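Local structure of uncharacterized protein VPA0106 (3U07) at residues Lys45-Thr50 and Met86-Val91; His112-Asp115 and Tyr119-Ala122; Leu161-Gly166 and Gly305-Pro310. The protein is of unknown function, is probably exported by way of a signal sequence, and combines two families of uncharacterised domain, DUF1254 and DUF1214. The protein carries 2 engineered substitutions. All coordinates share one frame; numbering follows the deposited sequence.

Interaction 1: Lys45-Thr50 and Met86-Val91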
loop_
_atom_site.group_PDB
_atom_site.type_symbol
_atom_site.label_atom_id
_atom_site.label_comp_id
_atom_site.label_asym_id
_atom_site.label_seq_id
_atom_site.Cartn_x
_atom_site.Cartn_y
_atom_site.Cartn_z
ATOM N N LYS A 45 12.265 9.567 0.545
ATOM C CA LYS A 45 13.263 8.802 1.297
ATOM C C LYS A 45 13.153 7.325 0.962
ATOM O O LYS A 45 14.161 6.642 0.762
ATOM C CB LYS A 45 13.082 8.990 2.809
ATOM C CG LYS A 45 13.413 10.375 3.349
ATOM C CD LYS A 45 13.196 10.405 4.864
ATOM C CE LYS A 45 13.321 11.806 5.442
ATOM N NZ LYS A 45 12.947 11.829 6.887
ATOM N N PHE A 46 11.922 6.827 0.901
ATOM C CA PHE A 46 11.708 5.422 0.586
ATOM C C PHE A 46 12.220 5.116 -0.821
ATOM O O PHE A 46 12.859 4.097 -1.045
ATOM C CB PHE A 46 10.225 5.066 0.675
ATOM C CG PHE A 46 9.939 3.616 0.400
ATOM C CD1 PHE A 46 9.885 2.694 1.441
ATOM C CD2 PHE A 46 9.757 3.168 -0.903
ATOM C CE1 PHE A 46 9.649 1.344 1.186
ATOM C CE2 PHE A 46 9.522 1.824 -1.168
ATOM C CZ PHE A 46 9.470 0.909 -0.122
ATOM N N PHE A 47 11.926 5.998 -1.768
ATOM C CA PHE A 47 12.380 5.811 -3.143
ATOM C C PHE A 47 13.910 5.834 -3.191
ATOM O O PHE A 47 14.534 5.032 -3.887
ATOM C CB PHE A 47 11.829 6.925 -4.043
ATOM C CG PHE A 47 12.367 6.893 -5.450
ATOM C CD1 PHE A 47 11.925 5.935 -6.364
ATOM C CD2 PHE A 47 13.338 7.804 -5.856
ATOM C CE1 PHE A 47 12.446 5.884 -7.656
ATOM C CE2 PHE A 47 13.867 7.758 -7.149
ATOM C CZ PHE A 47 13.419 6.797 -8.049
ATOM N N TYR A 48 14.508 6.750 -2.436
ATOM C CA TYR A 48 15.960 6.889 -2.416
ATOM C C TYR A 48 16.624 5.644 -1.858
ATOM O O TYR A 48 17.550 5.095 -2.456
ATOM C CB TYR A 48 16.377 8.093 -1.565
ATOM C CG TYR A 48 17.831 8.478 -1.745
ATOM C CD1 TYR A 48 18.212 9.397 -2.723
ATOM C CD2 TYR A 48 18.834 7.888 -0.969
ATOM C CE1 TYR A 48 19.549 9.722 -2.928
ATOM C CE2 TYR A 48 20.177 8.203 -1.169
ATOM C CZ TYR A 48 20.525 9.120 -2.149
ATOM O OH TYR A 48 21.846 9.434 -2.352
ATOM N N HIS A 49 16.137 5.198 -0.709
ATOM C CA HIS A 49 16.711 4.032 -0.059
ATOM C C HIS A 49 16.486 2.723 -0.797
ATOM O O HIS A 49 17.190 1.746 -0.549
ATOM C CB HIS A 49 16.210 3.960 1.384
ATOM C CG HIS A 49 16.772 5.041 2.255
ATOM N ND1 HIS A 49 15.988 5.834 3.068
ATOM C CD2 HIS A 49 18.043 5.485 2.413
ATOM C CE1 HIS A 49 16.750 6.720 3.684
ATOM N NE2 HIS A 49 18.001 6.531 3.304
ATOM N N THR A 50 15.519 2.696 -1.712
ATOM C CA THR A 50 15.277 1.482 -2.480
ATOM C C THR A 50 15.832 1.598 -3.900
ATOM O O THR A 50 16.908 1.076 -4.197
ATOM C CB THR A 50 13.775 1.137 -2.555
ATOM O OG1 THR A 50 13.035 2.286 -2.975
ATOM C CG2 THR A 50 13.265 0.679 -1.197
HETATM N N MSE A 86 6.734 -5.542 -8.518
HETATM C CA MSE A 86 6.988 -4.173 -8.090
HETATM C C MSE A 86 7.891 -3.431 -9.053
HETATM O O MSE A 86 8.677 -4.033 -9.785
HETATM C CB MSE A 86 7.646 -4.147 -6.709
HETATM C CG MSE A 86 6.799 -4.693 -5.579
HETATM SE SE MSE A 86 7.823 -4.746 -3.945
HETATM C CE MSE A 86 9.385 -5.641 -4.630
ATOM N N GLY A 87 7.775 -2.112 -9.035
ATOM C CA GLY A 87 8.599 -1.295 -9.892
ATOM C C GLY A 87 8.274 0.167 -9.702
ATOM O O GLY A 87 7.415 0.529 -8.895
ATOM N N TRP A 88 8.980 1.006 -10.447
ATOM C CA TRP A 88 8.772 2.439 -10.409
ATOM C C TRP A 88 8.640 2.923 -11.841
ATOM O O TRP A 88 9.484 2.631 -12.685
ATOM C CB TRP A 88 9.953 3.143 -9.745
ATOM C CG TRP A 88 10.070 2.881 -8.282
ATOM C CD1 TRP A 88 10.750 1.862 -7.679
ATOM C CD2 TRP A 88 9.479 3.651 -7.230
ATOM N NE1 TRP A 88 10.619 1.952 -6.311
ATOM C CE2 TRP A 88 9.841 3.040 -6.010
ATOM C CE3 TRP A 88 8.674 4.798 -7.202
ATOM C CZ2 TRP A 88 9.431 3.542 -4.770
ATOM C CZ3 TRP A 88 8.267 5.299 -5.967
ATOM C CH2 TRP A 88 8.645 4.666 -4.769
ATOM N N LEU A 89 7.566 3.650 -12.110
ATOM C CA LEU A 89 7.316 4.202 -13.430
ATOM C C LEU A 89 7.912 5.601 -13.464
ATOM O O LEU A 89 7.987 6.276 -12.435
ATOM C CB LEU A 89 5.807 4.308 -13.680
ATOM C CG LEU A 89 5.008 3.216 -14.396
ATOM C CD1 LEU A 89 5.607 1.847 -14.179
ATOM C CD2 LEU A 89 3.568 3.288 -13.921
ATOM N N ASP A 90 8.350 6.026 -14.643
ATOM C CA ASP A 90 8.876 7.379 -14.816
ATOM C C ASP A 90 8.244 7.851 -16.106
ATOM O O ASP A 90 8.567 7.344 -17.179
ATOM C CB ASP A 90 10.399 7.396 -14.943
ATOM C CG ASP A 90 10.934 8.773 -15.317
ATOM O OD1 ASP A 90 10.221 9.780 -15.117
ATOM O OD2 ASP A 90 12.077 8.852 -15.804
ATOM N N VAL A 91 7.331 8.808 -15.999
ATOM C CA VAL A 91 6.634 9.320 -17.174
ATOM C C VAL A 91 7.097 10.723 -17.583
ATOM O O VAL A 91 6.449 11.383 -18.396
ATOM C CB VAL A 91 5.109 9.351 -16.923
ATOM C CG1 VAL A 91 4.616 7.952 -16.529
ATOM C CG2 VAL A 91 4.781 10.351 -15.815
#
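The carbonyl oxygen of Phe46 is gripped twice by Thr50: the hydroxyl OG1 of Thr50 donates to Phe46 O at 2.7 Å, and Thr50 N adds a weak bond to the same oxygen. With chi1 at 51°, Thr50 OG1 sits between its backbone N and carbonyl carbon and can reach back one turn, which fixes the threonine side chain where it borders Trp88. The helix widens to a pi-type turn at residues 48-50. No hydrogen bond crosses to the strand; the contact is made by aromatic and apolar packing round the indole of Trp88. Phe47 drives one ring edge into a face of the indole, CD1 standing 3.3 Å above the plane and over its centre. This is a T-shaped stack, with the phenyl and the six-membered indole ring at 76° and their centroids 4.7 Å apart. Phe46 meets the same indole differently, at its rim: CD2 of Phe46 lies 3.9 Å from Trp88 CZ2, close to the planes of both rings. The indole is therefore held over a face by one phenylalanine and at an edge by its neighbour in sequence. Thr50 CG2 in turn rests on a face of the Phe46 ring. The axes of segments 45-50 (in helix 26-52) and 86-90 (in strand 82-90) pass 11.3 Å apart at 112°, and Trp88 spans the gap from the margin of its four-stranded sheet. Within that sheet Gly87 and Leu89 bond to strand 161-169, while Trp88 also packs on Ala51 of the helix.

Interaction 2: His112-Asp115 and Tyr119-Ala122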
loop_
_atom_site.group_PDB
_atom_site.type_symbol
_atom_site.label_atom_id
_atom_site.label_comp_id
_atom_site.label_asym_id
_atom_site.label_seq_id
_atom_site.Cartn_x
_atom_site.Cartn_y
_atom_site.Cartn_z
ATOM N N HIS A 112 -1.792 -1.653 -8.664
ATOM C CA HIS A 112 -1.917 -0.503 -7.779
ATOM C C HIS A 112 -0.760 0.481 -7.944
ATOM O O HIS A 112 0.400 0.104 -7.807
ATOM C CB HIS A 112 -1.978 -1.022 -6.339
ATOM C CG HIS A 112 -2.017 0.050 -5.298
ATOM N ND1 HIS A 112 -1.426 -0.101 -4.060
ATOM C CD2 HIS A 112 -2.589 1.276 -5.293
ATOM C CE1 HIS A 112 -1.628 0.988 -3.342
ATOM N NE2 HIS A 112 -2.332 1.840 -4.068
ATOM N N THR A 113 -1.079 1.740 -8.237
ATOM C CA THR A 113 -0.047 2.756 -8.404
ATOM C C THR A 113 -0.319 3.941 -7.501
ATOM O O THR A 113 -1.471 4.288 -7.249
ATOM C CB THR A 113 0.039 3.268 -9.875
ATOM O OG1 THR A 113 -1.245 3.746 -10.295
ATOM C CG2 THR A 113 0.496 2.153 -10.817
HETATM N N MSE A 114 0.753 4.556 -7.012
HETATM C CA MSE A 114 0.640 5.715 -6.132
HETATM C C MSE A 114 1.679 6.745 -6.533
HETATM O O MSE A 114 2.758 6.389 -7.012
HETATM C CB MSE A 114 0.860 5.295 -4.673
HETATM C CG MSE A 114 -0.222 4.352 -4.151
HETATM SE SE MSE A 114 0.035 3.857 -2.289
HETATM C CE MSE A 114 1.420 2.556 -2.620
ATOM N N ASP A 115 1.358 8.019 -6.352
ATOM C CA ASP A 115 2.305 9.057 -6.708
ATOM C C ASP A 115 3.168 9.440 -5.514
ATOM O O ASP A 115 2.966 8.937 -4.397
ATOM C CB ASP A 115 1.595 10.290 -7.288
ATOM C CG ASP A 115 0.630 10.952 -6.315
ATOM O OD1 ASP A 115 0.901 10.976 -5.094
ATOM O OD2 ASP A 115 -0.403 11.480 -6.789
ATOM N N TYR A 119 -0.577 9.438 -2.801
ATOM C CA TYR A 119 -1.974 9.286 -3.207
ATOM C C TYR A 119 -2.070 8.119 -4.176
ATOM O O TYR A 119 -1.254 8.002 -5.093
ATOM C CB TYR A 119 -2.503 10.510 -3.959
ATOM C CG TYR A 119 -2.739 11.731 -3.126
ATOM C CD1 TYR A 119 -1.809 12.765 -3.097
ATOM C CD2 TYR A 119 -3.903 11.863 -2.374
ATOM C CE1 TYR A 119 -2.030 13.904 -2.341
ATOM C CE2 TYR A 119 -4.136 13.001 -1.612
ATOM C CZ TYR A 119 -3.194 14.017 -1.601
ATOM O OH TYR A 119 -3.408 15.143 -0.845
ATOM N N THR A 120 -3.051 7.248 -3.973
ATOM C CA THR A 120 -3.249 6.148 -4.905
ATOM C C THR A 120 -3.857 6.819 -6.152
ATOM O O THR A 120 -4.795 7.611 -6.033
ATOM C CB THR A 120 -4.233 5.100 -4.332
ATOM O OG1 THR A 120 -3.543 4.260 -3.393
ATOM C CG2 THR A 120 -4.822 4.248 -5.446
ATOM N N ASN A 121 -3.299 6.559 -7.331
ATOM C CA ASN A 121 -3.848 7.165 -8.544
ATOM C C ASN A 121 -4.386 6.136 -9.527
ATOM O O ASN A 121 -4.874 6.478 -10.601
ATOM C CB ASN A 121 -2.829 8.094 -9.234
ATOM C CG ASN A 121 -1.472 7.440 -9.480
ATOM O OD1 ASN A 121 -1.329 6.217 -9.479
ATOM N ND2 ASN A 121 -0.466 8.275 -9.720
ATOM N N ALA A 122 -4.299 4.867 -9.152
ATOM C CA ALA A 122 -4.840 3.803 -9.981
ATOM C C ALA A 122 -4.935 2.507 -9.193
ATOM O O ALA A 122 -4.033 2.156 -8.427
ATOM C CB ALA A 122 -3.990 3.598 -11.224
#
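His112 meets Thr120 through a nearly straight hydrogen bond, NE2 of His112 to OG1 of Thr120 at 2.8 Å and 166°; either atom could be the donor. The hydroxyl lies at the imidazole edge, near the ring plane, and the ring gets there because CG of His112 is turned anti to the backbone N (chi1 176°). The selenomethionine Met114 lies obliquely against the same hydroxyl, its CG 3.4 Å from Thr120 OG1. Beneath these side chains the two strands form an antiparallel hairpin interrupted by a classic beta bulge: Asn121 and Ala122 both face Thr113. Thr113 O therefore takes two donors, Asn121 N at 2.9 Å and Ala122 N in a weak bond at 3.5 Å, while Thr113 N gives to Ala122 O at 3.0 Å. Nearer the turn, Asp115 N bonds to Tyr119 O at 2.9 Å, and Tyr119 N answers to Asp115 OD1 at 3.1 Å, coming from above the carboxylate, 49° out of its plane. Gly117 N is a further direct donor to OD1. The Asp115 and Tyr119 side chains run alongside each other, with OD1 near the edge of the phenol ring. Farther out, Arg287 pairs with OD2 of Asp115 and Arg295 bonds to Tyr119 OH. Thr113 and Ala122 pack on Phe138 of strand 134-140, whereas on the other face Met114 and Thr120 meet Trp307 and Pro310. OD1 of Asp115 thus closes the hairpin by hydrogen bonds, while OD2 joins it to helix 287-290 through the salt bridge with Arg287; the buried charge is met by a guanidinium, which would probably keep the carboxylate ionised.

Interaction 3: Leu161-Gly166 and Gly305-Pro310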
loop_
_atom_site.group_PDB
_atom_site.type_symbol
_atom_site.label_atom_id
_atom_site.label_comp_id
_atom_site.label_asym_id
_atom_site.label_seq_id
_atom_site.Cartn_x
_atom_site.Cartn_y
_atom_site.Cartn_z
ATOM N N LEU A 161 7.367 10.311 -11.141
ATOM C CA LEU A 161 7.753 9.007 -10.621
ATOM C C LEU A 161 6.528 8.447 -9.902
ATOM O O LEU A 161 5.913 9.135 -9.083
ATOM C CB LEU A 161 8.909 9.144 -9.622
ATOM C CG LEU A 161 10.245 9.686 -10.136
ATOM C CD1 LEU A 161 11.168 9.959 -8.952
ATOM C CD2 LEU A 161 10.880 8.684 -11.094
ATOM N N VAL A 162 6.152 7.215 -10.217
ATOM C CA VAL A 162 5.002 6.617 -9.554
ATOM C C VAL A 162 5.342 5.192 -9.139
ATOM O O VAL A 162 5.920 4.423 -9.914
ATOM C CB VAL A 162 3.731 6.624 -10.467
ATOM C CG1 VAL A 162 3.742 7.840 -11.383
ATOM C CG2 VAL A 162 3.646 5.362 -11.264
ATOM N N LYS A 163 5.003 4.842 -7.905
ATOM C CA LYS A 163 5.301 3.505 -7.410
ATOM C C LYS A 163 4.247 2.521 -7.902
ATOM O O LYS A 163 3.049 2.765 -7.781
ATOM C CB LYS A 163 5.374 3.521 -5.880
ATOM C CG LYS A 163 5.668 2.164 -5.227
ATOM C CD LYS A 163 6.066 2.344 -3.764
ATOM C CE LYS A 163 5.983 1.043 -2.970
ATOM N NZ LYS A 163 6.473 -0.148 -3.725
ATOM N N LEU A 164 4.703 1.411 -8.474
ATOM C CA LEU A 164 3.799 0.397 -8.996
ATOM C C LEU A 164 3.908 -0.911 -8.229
ATOM O O LEU A 164 5.008 -1.377 -7.933
ATOM C CB LEU A 164 4.098 0.139 -10.476
ATOM C CG LEU A 164 3.284 -0.932 -11.216
ATOM C CD1 LEU A 164 3.420 -0.724 -12.721
ATOM C CD2 LEU A 164 3.758 -2.331 -10.826
HETATM N N MSE A 165 2.756 -1.496 -7.913
HETATM C CA MSE A 165 2.695 -2.773 -7.207
HETATM C C MSE A 165 1.576 -3.613 -7.802
HETATM O O MSE A 165 0.440 -3.156 -7.914
HETATM C CB MSE A 165 2.421 -2.561 -5.713
HETATM C CG MSE A 165 2.029 -3.834 -4.954
HETATM SE SE MSE A 165 3.497 -4.988 -4.404
HETATM C CE MSE A 165 2.532 -6.046 -3.098
ATOM N N GLY A 166 1.908 -4.835 -8.196
ATOM C CA GLY A 166 0.912 -5.732 -8.746
ATOM C C GLY A 166 0.802 -6.943 -7.837
ATOM O O GLY A 166 1.810 -7.442 -7.337
ATOM N N GLY A 305 0.932 3.171 7.803
ATOM C CA GLY A 305 1.123 2.118 6.800
ATOM C C GLY A 305 1.415 2.508 5.357
ATOM O O GLY A 305 0.696 2.142 4.414
ATOM N N GLN A 306 2.541 3.185 5.190
ATOM C CA GLN A 306 2.977 3.667 3.891
ATOM C C GLN A 306 2.763 2.719 2.724
ATOM O O GLN A 306 2.996 1.519 2.836
ATOM C CB GLN A 306 4.446 4.101 3.960
ATOM C CG GLN A 306 4.916 4.910 2.755
ATOM C CD GLN A 306 6.400 5.232 2.825
ATOM O OE1 GLN A 306 7.207 4.376 3.180
ATOM N NE2 GLN A 306 6.767 6.465 2.474
ATOM N N TRP A 307 2.305 3.286 1.610
ATOM C CA TRP A 307 2.043 2.541 0.380
ATOM C C TRP A 307 0.832 1.608 0.478
ATOM O O TRP A 307 0.619 0.762 -0.389
ATOM C CB TRP A 307 3.283 1.735 -0.029
ATOM C CG TRP A 307 4.533 2.562 -0.139
ATOM C CD1 TRP A 307 5.729 2.330 0.486
ATOM C CD2 TRP A 307 4.709 3.763 -0.903
ATOM N NE1 TRP A 307 6.638 3.308 0.155
ATOM C CE2 TRP A 307 6.041 4.195 -0.702
ATOM C CE3 TRP A 307 3.878 4.505 -1.756
ATOM C CZ2 TRP A 307 6.553 5.350 -1.303
ATOM C CZ3 TRP A 307 4.391 5.654 -2.356
ATOM C CH2 TRP A 307 5.719 6.058 -2.131
ATOM N N GLY A 308 0.034 1.775 1.528
ATOM C CA GLY A 308 -1.134 0.934 1.699
ATOM C C GLY A 308 -2.264 1.209 0.721
ATOM O O GLY A 308 -2.463 2.337 0.259
ATOM N N LEU A 309 -2.999 0.151 0.396
ATOM C CA LEU A 309 -4.141 0.232 -0.511
ATOM C C LEU A 309 -5.315 0.932 0.161
ATOM O O LEU A 309 -5.457 0.885 1.384
ATOM C CB LEU A 309 -4.608 -1.172 -0.905
ATOM C CG LEU A 309 -3.927 -1.933 -2.040
ATOM C CD1 LEU A 309 -4.325 -3.396 -1.981
ATOM C CD2 LEU A 309 -4.336 -1.325 -3.382
ATOM N N PRO A 310 -6.157 1.615 -0.629
ATOM C CA PRO A 310 -7.319 2.289 -0.046
ATOM C C PRO A 310 -8.150 1.140 0.545
ATOM O O PRO A 310 -8.207 0.054 -0.030
ATOM C CB PRO A 310 -7.989 2.926 -1.260
ATOM C CG PRO A 310 -6.796 3.260 -2.143
ATOM C CD PRO A 310 -5.974 1.994 -2.043
#
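Lys163 leaves strand 161-166 extended: chi1 of 179° points its chain opposite its own amide nitrogen, the straight run through chi3 carries CD and CE over the indole of Trp307, and the bend at chi4 (40°) sets only the direction of NZ. That tryptophan is the third residue of a type II beta turn running from Gly305 to Gly308, closed by a weak bond from Gly308 N to Gly305 O. Trp307 holds the left-handed backbone conformation that this place in the turn requires, and its side chain is directed at the strand. The two side chains meet obliquely and account for the whole contact. CD of Lys163 stands 3.5 Å from the centroid of the six-membered ring, almost on the ring normal, a CH-pi contact over the face. CE continues above the other half of the indole, 3.5 Å from CG of Trp307. The ammonium group is farther off: NZ of Lys163 is 5.0 Å from the centroid of the five-membered ring and only 11° from its normal, a cation-pi geometry, at a distance where the ring probably gives the charge modest stabilisation. Lys163 also packs on Trp88 and Phe46, Trp307 touches Ala43 and Met114, and His118 accepts a hydrogen bond from Trp307 N through NE2. The contact thus sets the loop after helix 295-305 against the antiparallel sheet that contains strand 161-169, near helix 26-52. On the indole face turned from Lys163 lies the preceding side chain of the turn, CG of Gln306 being 3.4 Å above the Trp307 ring plane and shifted toward its rim.

All three contacts reach one antiparallel sheet, and interaction 3 lies between the other two: its centre is about 6 Å from that of interaction 2 and about 10 Å from that of interaction 1. Strand 161-166 bonds along both edges, to Leu89 N through Val162 O (2.9 Å) and to His112 N through Met165 O (2.8 Å). Above the sheet the side chains join as well, Phe46 CD2 of interaction 1 lying 3.3 Å from Trp307 NE1 of interaction 3. Interactions 1 and 2 do not touch, their nearest atoms being about 5 Å apart. No ligand or active site is known here to which the cluster could be tied.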